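Local coordinates for protein aclacinomycin oxidoreductase (AknOx) (Streptomyces galilaeus, PDB 2IPI) that oxidises the terminal sugar of aclacinomycins in the last two steps of their biosynthesis, using bicovalently bound FAD and molecular oxygen, at residues Y163-V172 against L396-N404; A244-W255 against V333-W344. All coordinates share one frame; numbering follows the deposited sequence.

Both contacts reach the same seven-stranded antiparallel sheet. Contact 1 lies at the end of strand 391-398, an inner strand, and the loop that follows. Contact 2 pairs the edge strand 336-342 with its neighbour 248-256. Their centres are about 18 Å apart, and they touch where Leu166 CD2 meets Pro245 CG at 4.1 Å. In chain order the segments run 163-172, 244-255, 333-344 and 396-404, so contact 2 is nested within contact 1. Contact 1 is buried and involves the FAD-binding PCMH-type region. Its Tyr163, which binds the flavin, lies against catalytic Tyr397; both touch the bound anthracycline. Contact 2 is partly buried and builds one margin of the sheet, farther from the active site.

Contact 1: Y163-V172 against L396-N404; sequences YGPLSRRDGV and LYSYGGKVN. With FAD (flavin-adenine dinucleotide), chain F.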
# COMPACT_ATOMS: atom_id res chain seq x y z
N TYR A 163 2.61 1.34 -3.70
CA TYR A 163 3.38 2.41 -4.30
C TYR A 163 4.49 2.79 -3.33
O TYR A 163 4.46 2.45 -2.15
CB TYR A 163 2.46 3.61 -4.58
CG TYR A 163 2.33 4.54 -3.39
CD1 TYR A 163 3.03 5.74 -3.36
CD2 TYR A 163 1.53 4.23 -2.30
CE1 TYR A 163 2.92 6.59 -2.28
CE2 TYR A 163 1.41 5.07 -1.21
CZ TYR A 163 2.11 6.26 -1.21
OH TYR A 163 2.01 7.11 -0.14
N GLY A 164 5.47 3.54 -3.82
CA GLY A 164 6.53 3.98 -2.92
C GLY A 164 7.22 5.23 -3.42
O GLY A 164 6.60 5.98 -4.18
N PRO A 165 8.44 5.43 -2.96
CA PRO A 165 9.23 6.63 -3.25
C PRO A 165 9.56 6.84 -4.72
O PRO A 165 9.78 7.96 -5.21
CB PRO A 165 10.53 6.36 -2.47
CG PRO A 165 10.10 5.44 -1.36
CD PRO A 165 9.15 4.49 -2.06
N LEU A 166 9.59 5.76 -5.51
CA LEU A 166 9.88 5.94 -6.94
C LEU A 166 8.62 5.98 -7.78
O LEU A 166 8.70 6.02 -9.01
CB LEU A 166 10.86 4.87 -7.44
CG LEU A 166 12.24 4.84 -6.79
CD1 LEU A 166 13.09 3.67 -7.27
CD2 LEU A 166 13.00 6.13 -7.01
N SER A 167 7.42 5.98 -7.18
CA SER A 167 6.24 5.96 -8.07
C SER A 167 6.17 7.20 -8.97
O SER A 167 5.90 7.10 -10.16
CB SER A 167 4.94 5.83 -7.28
OG SER A 167 5.00 4.67 -6.47
N ARG A 168 6.41 8.37 -8.37
CA ARG A 168 6.44 9.62 -9.10
C ARG A 168 7.22 9.54 -10.41
O ARG A 168 6.77 10.12 -11.39
CB ARG A 168 7.07 10.74 -8.24
CG ARG A 168 6.03 11.46 -7.39
CD ARG A 168 6.20 12.97 -7.46
NE ARG A 168 7.08 13.49 -6.43
CZ ARG A 168 7.57 14.73 -6.39
NH1 ARG A 168 7.30 15.64 -7.32
NH2 ARG A 168 8.36 15.05 -5.36
N ARG A 169 8.32 8.81 -10.36
CA ARG A 169 9.34 8.61 -11.39
C ARG A 169 8.97 7.50 -12.38
O ARG A 169 9.11 7.68 -13.60
CB ARG A 169 10.74 8.34 -10.80
CG ARG A 169 11.16 6.92 -10.46
CD ARG A 169 12.64 6.72 -10.24
NE ARG A 169 13.41 6.56 -11.46
CZ ARG A 169 14.25 5.56 -11.76
NH1 ARG A 169 14.46 4.58 -10.91
NH2 ARG A 169 14.87 5.56 -12.93
N ASP A 170 8.51 6.37 -11.89
CA ASP A 170 8.24 5.19 -12.70
C ASP A 170 6.81 4.67 -12.61
O ASP A 170 6.52 3.73 -13.37
CB ASP A 170 9.15 4.04 -12.29
CG ASP A 170 10.64 4.30 -12.38
OD1 ASP A 170 11.08 5.07 -13.25
OD2 ASP A 170 11.36 3.70 -11.56
N GLY A 171 5.97 5.18 -11.74
CA GLY A 171 4.58 4.81 -11.57
C GLY A 171 4.31 3.75 -10.53
O GLY A 171 5.12 3.46 -9.65
N VAL A 172 3.13 3.11 -10.57
CA VAL A 172 2.78 2.10 -9.57
C VAL A 172 3.64 0.86 -9.80
O VAL A 172 4.29 0.78 -10.84
CB VAL A 172 1.26 1.85 -9.65
CG1 VAL A 172 0.82 0.40 -9.59
CG2 VAL A 172 0.62 2.66 -8.52
N LEU A 396 1.02 13.03 4.80
CA LEU A 396 0.74 13.46 3.44
C LEU A 396 1.89 13.02 2.54
O LEU A 396 3.04 13.33 2.86
CB LEU A 396 0.53 14.97 3.31
CG LEU A 396 -0.30 15.64 4.41
CD1 LEU A 396 -0.14 17.16 4.34
CD2 LEU A 396 -1.76 15.24 4.28
N TYR A 397 1.58 12.30 1.47
CA TYR A 397 2.56 11.81 0.52
C TYR A 397 2.53 12.55 -0.80
O TYR A 397 1.47 12.69 -1.42
CB TYR A 397 2.35 10.30 0.24
CG TYR A 397 2.41 9.50 1.51
CD1 TYR A 397 1.32 9.45 2.39
CD2 TYR A 397 3.56 8.81 1.84
CE1 TYR A 397 1.39 8.71 3.56
CE2 TYR A 397 3.63 8.08 3.01
CZ TYR A 397 2.55 8.03 3.86
OH TYR A 397 2.64 7.29 5.02
N SER A 398 3.70 13.02 -1.23
CA SER A 398 3.80 13.51 -2.60
C SER A 398 3.44 12.32 -3.51
O SER A 398 3.84 11.20 -3.18
CB SER A 398 5.17 14.09 -2.92
OG SER A 398 6.19 13.10 -2.84
N TYR A 399 2.68 12.57 -4.56
CA TYR A 399 2.14 11.51 -5.42
C TYR A 399 1.99 12.02 -6.85
O TYR A 399 2.54 13.06 -7.24
CB TYR A 399 0.79 11.02 -4.91
CG TYR A 399 0.42 9.60 -5.28
CD1 TYR A 399 -0.79 9.34 -5.92
CD2 TYR A 399 1.22 8.50 -5.00
CE1 TYR A 399 -1.18 8.06 -6.28
CE2 TYR A 399 0.85 7.21 -5.34
CZ TYR A 399 -0.35 6.99 -5.98
OH TYR A 399 -0.72 5.71 -6.32
N GLY A 400 1.24 11.27 -7.66
CA GLY A 400 1.05 11.72 -9.04
C GLY A 400 2.23 11.29 -9.89
O GLY A 400 2.64 10.12 -9.82
N GLY A 401 2.80 12.20 -10.69
CA GLY A 401 3.97 11.79 -11.47
C GLY A 401 3.58 10.93 -12.66
O GLY A 401 2.57 11.11 -13.35
N LYS A 402 4.42 9.93 -12.91
CA LYS A 402 4.20 8.94 -13.94
C LYS A 402 2.93 8.13 -13.68
O LYS A 402 2.36 7.60 -14.64
CB LYS A 402 5.43 8.05 -14.05
CG LYS A 402 5.41 6.99 -15.14
CD LYS A 402 6.05 7.48 -16.42
CE LYS A 402 7.58 7.52 -16.25
NZ LYS A 402 8.18 8.22 -17.43
N VAL A 403 2.49 7.95 -12.44
CA VAL A 403 1.25 7.18 -12.23
C VAL A 403 0.09 7.77 -13.02
O VAL A 403 -0.83 7.07 -13.42
CB VAL A 403 0.85 7.10 -10.75
CG1 VAL A 403 0.44 8.45 -10.21
CG2 VAL A 403 -0.28 6.10 -10.56
N ASN A 404 0.13 9.10 -13.20
CA ASN A 404 -0.99 9.80 -13.81
C ASN A 404 -0.95 9.78 -15.33
O ASN A 404 -1.69 10.52 -15.98
CB ASN A 404 -1.01 11.26 -13.32
CG ASN A 404 -1.50 11.37 -11.89
OD1 ASN A 404 -1.67 10.37 -11.19
ND2 ASN A 404 -1.72 12.60 -11.43
PA FAD F . -0.92 -9.92 4.26
O1A FAD F . -1.64 -9.73 5.46
O2A FAD F . -0.30 -11.25 4.22
O5B FAD F . -1.83 -9.70 3.00
C5B FAD F . -2.64 -8.61 2.85
C4B FAD F . -3.82 -8.94 1.94
O4B FAD F . -3.34 -9.62 0.81
C3B FAD F . -4.79 -9.92 2.61
O3B FAD F . -6.06 -9.78 2.10
C2B FAD F . -4.25 -11.28 2.19
O2B FAD F . -5.17 -12.33 2.23
C1B FAD F . -3.76 -10.94 0.80
N9A FAD F . -2.75 -11.88 0.28
C8A FAD F . -1.60 -12.24 0.87
N7A FAD F . -0.93 -13.08 0.11
C5A FAD F . -1.67 -13.29 -0.98
C6A FAD F . -1.47 -14.06 -2.12
N6A FAD F . -0.37 -14.69 -2.25
N1A FAD F . -2.39 -14.06 -3.08
C2A FAD F . -3.45 -13.31 -2.94
N3A FAD F . -3.66 -12.55 -1.88
C4A FAD F . -2.80 -12.54 -0.91
N1 FAD F . 1.60 0.06 1.01
C2 FAD F . 1.98 0.86 -0.04
O2 FAD F . 1.41 0.92 -1.04
N3 FAD F . 3.10 1.63 0.12
C4 FAD F . 3.85 1.62 1.28
O4 FAD F . 4.87 2.24 1.33
C4X FAD F . 3.46 0.78 2.33
N5 FAD F . 4.14 0.74 3.51
C5X FAD F . 3.80 -0.12 4.51
C6 FAD F . 4.57 -0.20 5.67
C7 FAD F . 4.19 -1.03 6.68
C7M FAD F . 5.12 -1.16 7.84
C8 FAD F . 3.08 -1.88 6.52
C8M FAD F . 2.86 -3.00 7.51
C9 FAD F . 2.36 -1.78 5.36
C9A FAD F . 2.67 -0.89 4.35
N10 FAD F . 1.90 -0.80 3.20
C10 FAD F . 2.32 -0.01 2.18
C1' FAD F . 0.45 -1.14 3.20
C2' FAD F . 0.10 -2.59 2.85
O2' FAD F . -0.31 -3.43 3.88
C3' FAD F . 1.16 -3.31 2.05
O3' FAD F . 1.48 -2.62 0.88
C4' FAD F . 0.60 -4.76 1.90
O4' FAD F . -0.75 -4.89 2.03
C5' FAD F . 1.17 -5.87 2.75
O5' FAD F . 0.73 -7.10 2.29
P FAD F . 1.21 -8.35 3.10
O1P FAD F . 1.48 -9.44 2.24
O2P FAD F . 2.31 -7.96 3.87
O3P FAD F . 0.09 -8.71 4.16
O HOH W 1 9.55 9.85 -15.03
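The carbonyl oxygen of Arg168 is met by Lys402 N and Gly401 CA. Lys402 N gives Arg168 O a nearly straight hydrogen bond (2.8 Å, 168°) from above the carbonyl plane, and Gly401 CA makes a CH···O contact with Arg168 O at 3.3 Å. The Lys402 chain then folds along the helix end, bringing its CE to 3.1 Å from Arg169 O. Water 1 binds Arg169 O and, weakly, Lys402 NZ.

Tyr163 joins the flavin to two tyrosines of the other segment. Tyr163 N donates to FAD O2 (2.9 Å), and Tyr163 O accepts from FAD N3 (2.8 Å). Its ring takes the edge of Tyr399 on one face, a T-shaped pair with planes at 85°. Tyr399 CG lies opposite its backbone N (chi1 -154°), which turns the ring edge back to Tyr163. Tyr163 OH lies over the ring of Tyr397, 2.9 Å from Tyr397 CG. This OH is buried with no hydrogen-bond partner. Tyr397 is a catalytic proton acceptor; it and Tyr163 touch the bound anthracycline.

Strand 391-398 runs between strands 290-296 and 420-428. Tyr163 and Tyr399 both pack on Lys421 of the latter, while Arg168 reaches Trp275 of helix 262-278.

Contact 2: A244-W255 against V333-W344; sequences APTSTLRHIVTW and VEPAVQRSTEPW
Strands 248-255 and 336-342 run antiparallel, with axes 4.5 Å apart at closest and directions 165° apart. Four hydrogen-bonded pairs, from Thr248 with Glu342 to Thr254 with Ala336, give eight backbone bonds. CA-H groups between them also point at carbonyl oxygens.

Trp344 closes one end. Ala244 CB and Pro245 CD lie on the same face of its indole, CD 3.4 Å from the five-membered ring centroid. Trp344 CG stands anti to the backbone N (chi1 -178°), carrying the ring across to them. At the other end Pro335 CB lies over a face of Trp255, 3.5 Å from its five-membered ring centroid. Pro335 CB also presses tightly on Val253 CG1 at 3.4 Å. Val333 CG2 meets the indole edge, 3.3 Å from Trp255 CD1.

In the middle, Arg339 CG lies over one face of the His251 ring, toward its rim, 4.0 Å from the centroid. His251 NE2 is hydrogen-bonded to Glu317 OE2 of helix 316-327. On the other face of the sheet, Ile252 CG2 lies against Gln338 CB at 3.3 Å.

Backbone bonds hold the edge strand, and CH-pi packing closes both ends. Trp255 NE1 is buried without a hydrogen-bond partner; across this contact the indole meets Pro335 and Val333.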
# COMPACT_ATOMS: atom_id res chain seq x y z
N ALA A 244 18.07 1.52 -10.40
CA ALA A 244 18.12 2.18 -9.11
C ALA A 244 18.82 3.54 -9.22
O ALA A 244 19.67 3.72 -10.09
CB ALA A 244 18.82 1.32 -8.06
N PRO A 245 18.44 4.49 -8.37
CA PRO A 245 19.12 5.79 -8.30
C PRO A 245 20.59 5.63 -7.95
O PRO A 245 20.97 4.64 -7.32
CB PRO A 245 18.41 6.52 -7.15
CG PRO A 245 17.05 5.91 -7.19
CD PRO A 245 17.32 4.43 -7.42
N THR A 246 21.38 6.61 -8.34
CA THR A 246 22.81 6.65 -8.02
C THR A 246 23.03 6.59 -6.52
O THR A 246 23.89 5.91 -5.97
CB THR A 246 23.46 7.93 -8.58
OG1 THR A 246 23.35 7.96 -9.99
CG2 THR A 246 24.94 7.91 -8.23
N SER A 247 22.19 7.36 -5.82
CA SER A 247 22.20 7.48 -4.38
C SER A 247 20.92 8.17 -3.90
O SER A 247 20.12 8.61 -4.74
CB SER A 247 23.41 8.31 -3.91
OG SER A 247 23.41 9.55 -4.60
N THR A 248 20.73 8.25 -2.60
CA THR A 248 19.57 8.91 -2.02
C THR A 248 20.01 10.12 -1.18
O THR A 248 20.61 9.94 -0.12
CB THR A 248 18.76 7.97 -1.10
OG1 THR A 248 18.26 6.84 -1.84
CG2 THR A 248 17.55 8.68 -0.51
N LEU A 249 19.68 11.31 -1.64
CA LEU A 249 19.88 12.54 -0.86
C LEU A 249 18.63 12.83 -0.02
O LEU A 249 17.53 12.91 -0.56
CB LEU A 249 20.19 13.73 -1.76
CG LEU A 249 20.06 15.13 -1.16
CD1 LEU A 249 20.84 15.26 0.14
CD2 LEU A 249 20.53 16.19 -2.15
N ARG A 250 18.80 12.99 1.29
CA ARG A 250 17.68 13.22 2.18
C ARG A 250 17.77 14.51 2.98
O ARG A 250 18.83 14.88 3.51
CB ARG A 250 17.56 12.04 3.17
CG ARG A 250 16.18 11.92 3.78
CD ARG A 250 16.15 10.79 4.80
NE ARG A 250 16.46 9.49 4.19
CZ ARG A 250 15.57 8.71 3.59
NH1 ARG A 250 14.29 9.06 3.50
NH2 ARG A 250 15.96 7.55 3.07
N HIS A 251 16.64 15.22 3.07
CA HIS A 251 16.47 16.32 4.01
C HIS A 251 15.29 15.97 4.93
O HIS A 251 14.19 15.73 4.44
CB HIS A 251 16.15 17.67 3.39
CG HIS A 251 17.14 18.23 2.43
ND1 HIS A 251 17.07 19.51 1.94
CD2 HIS A 251 18.23 17.68 1.86
CE1 HIS A 251 18.07 19.72 1.10
NE2 HIS A 251 18.80 18.62 1.04
N ILE A 252 15.53 15.96 6.23
CA ILE A 252 14.45 15.95 7.21
C ILE A 252 14.34 17.35 7.83
O ILE A 252 15.29 17.83 8.45
CB ILE A 252 14.65 14.88 8.30
CG1 ILE A 252 13.74 15.06 9.51
CG2 ILE A 252 16.11 14.78 8.72
CD1 ILE A 252 14.38 14.81 10.86
N VAL A 253 13.19 17.95 7.61
CA VAL A 253 12.78 19.27 8.05
C VAL A 253 11.79 19.14 9.20
O VAL A 253 10.75 18.48 9.05
CB VAL A 253 12.13 20.03 6.88
CG1 VAL A 253 11.89 21.50 7.21
CG2 VAL A 253 12.97 19.91 5.62
N THR A 254 12.07 19.73 10.36
CA THR A 254 11.18 19.59 11.51
C THR A 254 10.79 20.93 12.11
O THR A 254 11.61 21.84 12.24
CB THR A 254 11.84 18.74 12.62
OG1 THR A 254 11.41 17.38 12.52
CG2 THR A 254 11.41 19.26 13.98
N TRP A 255 9.52 21.05 12.49
CA TRP A 255 8.97 22.26 13.08
C TRP A 255 8.39 21.96 14.46
O TRP A 255 7.47 21.13 14.56
CB TRP A 255 7.89 22.86 12.20
CG TRP A 255 8.25 23.45 10.88
CD1 TRP A 255 8.61 24.74 10.62
CD2 TRP A 255 8.28 22.77 9.61
NE1 TRP A 255 8.86 24.91 9.28
CE2 TRP A 255 8.67 23.71 8.64
CE3 TRP A 255 8.02 21.46 9.20
CZ2 TRP A 255 8.81 23.39 7.29
CZ3 TRP A 255 8.16 21.15 7.86
CH2 TRP A 255 8.55 22.10 6.91
N VAL A 333 7.60 30.46 11.42
CA VAL A 333 8.67 29.75 12.13
C VAL A 333 9.68 29.12 11.18
O VAL A 333 9.35 28.68 10.08
CB VAL A 333 8.12 28.69 13.10
CG1 VAL A 333 6.60 28.80 13.20
CG2 VAL A 333 8.55 27.30 12.65
N GLU A 334 10.94 29.08 11.62
CA GLU A 334 11.98 28.53 10.77
C GLU A 334 12.42 27.13 11.22
O GLU A 334 12.75 26.91 12.38
CB GLU A 334 13.20 29.46 10.72
CG GLU A 334 14.47 28.74 10.32
CD GLU A 334 14.89 28.96 8.88
OE1 GLU A 334 16.12 29.00 8.63
OE2 GLU A 334 13.99 29.10 8.02
N PRO A 335 12.36 26.19 10.28
CA PRO A 335 12.56 24.79 10.61
C PRO A 335 14.03 24.41 10.78
O PRO A 335 14.91 25.17 10.36
CB PRO A 335 12.02 24.07 9.36
CG PRO A 335 12.27 25.04 8.26
CD PRO A 335 12.07 26.41 8.85
N ALA A 336 14.24 23.23 11.35
CA ALA A 336 15.53 22.56 11.34
C ALA A 336 15.64 21.72 10.07
O ALA A 336 14.66 21.26 9.48
CB ALA A 336 15.73 21.71 12.58
N VAL A 337 16.89 21.52 9.64
CA VAL A 337 17.13 20.74 8.43
C VAL A 337 18.28 19.77 8.64
O VAL A 337 19.39 20.20 8.96
CB VAL A 337 17.47 21.62 7.21
CG1 VAL A 337 17.43 20.75 5.95
CG2 VAL A 337 16.54 22.81 7.09
N GLN A 338 18.02 18.48 8.48
CA GLN A 338 19.09 17.49 8.50
C GLN A 338 19.25 16.89 7.11
O GLN A 338 18.28 16.46 6.49
CB GLN A 338 18.83 16.43 9.58
CG GLN A 338 18.98 17.05 10.96
CD GLN A 338 17.94 16.63 11.98
OE1 GLN A 338 18.18 15.79 12.85
NE2 GLN A 338 16.75 17.21 11.90
N ARG A 339 20.49 16.93 6.63
CA ARG A 339 20.80 16.48 5.28
C ARG A 339 21.74 15.28 5.31
O ARG A 339 22.54 15.10 6.22
CB ARG A 339 21.41 17.60 4.44
CG ARG A 339 20.63 18.92 4.48
CD ARG A 339 21.54 20.02 3.95
NE ARG A 339 20.78 21.13 3.38
CZ ARG A 339 20.50 22.24 4.03
NH1 ARG A 339 20.90 22.39 5.29
NH2 ARG A 339 19.81 23.20 3.42
N SER A 340 21.63 14.43 4.29
CA SER A 340 22.51 13.27 4.22
C SER A 340 22.43 12.63 2.84
O SER A 340 21.36 12.65 2.22
CB SER A 340 22.17 12.25 5.31
OG SER A 340 20.77 12.05 5.41
N THR A 341 23.56 12.10 2.39
CA THR A 341 23.57 11.36 1.12
C THR A 341 24.10 9.95 1.39
O THR A 341 25.24 9.78 1.85
CB THR A 341 24.39 12.01 0.01
OG1 THR A 341 24.59 11.07 -1.06
CG2 THR A 341 25.79 12.37 0.51
N GLU A 342 23.24 8.97 1.11
CA GLU A 342 23.55 7.58 1.39
C GLU A 342 23.36 6.70 0.16
O GLU A 342 22.69 7.07 -0.78
CB GLU A 342 22.64 7.12 2.55
CG GLU A 342 23.17 7.59 3.90
CD GLU A 342 24.04 6.60 4.64
OE1 GLU A 342 25.07 6.10 4.15
OE2 GLU A 342 23.71 6.29 5.81
N PRO A 343 23.97 5.53 0.17
CA PRO A 343 23.78 4.61 -0.96
C PRO A 343 22.31 4.21 -1.06
O PRO A 343 21.64 4.00 -0.04
CB PRO A 343 24.66 3.42 -0.63
CG PRO A 343 25.62 3.92 0.40
CD PRO A 343 24.88 4.97 1.18
N TRP A 344 21.82 4.13 -2.30
CA TRP A 344 20.41 3.81 -2.51
C TRP A 344 19.96 2.56 -1.76
O TRP A 344 18.90 2.59 -1.12
CB TRP A 344 20.10 3.67 -4.01
CG TRP A 344 18.63 3.39 -4.18
CD1 TRP A 344 17.58 4.26 -4.14
CD2 TRP A 344 18.07 2.09 -4.41
NE1 TRP A 344 16.40 3.59 -4.33
CE2 TRP A 344 16.67 2.25 -4.50
CE3 TRP A 344 18.64 0.82 -4.54
CZ2 TRP A 344 15.82 1.16 -4.72
CZ3 TRP A 344 17.80 -0.26 -4.76
CH2 TRP A 344 16.42 -0.07 -4.85
O HOH W 2 24.17 4.33 -4.05
O HOH W 3 15.06 18.89 11.18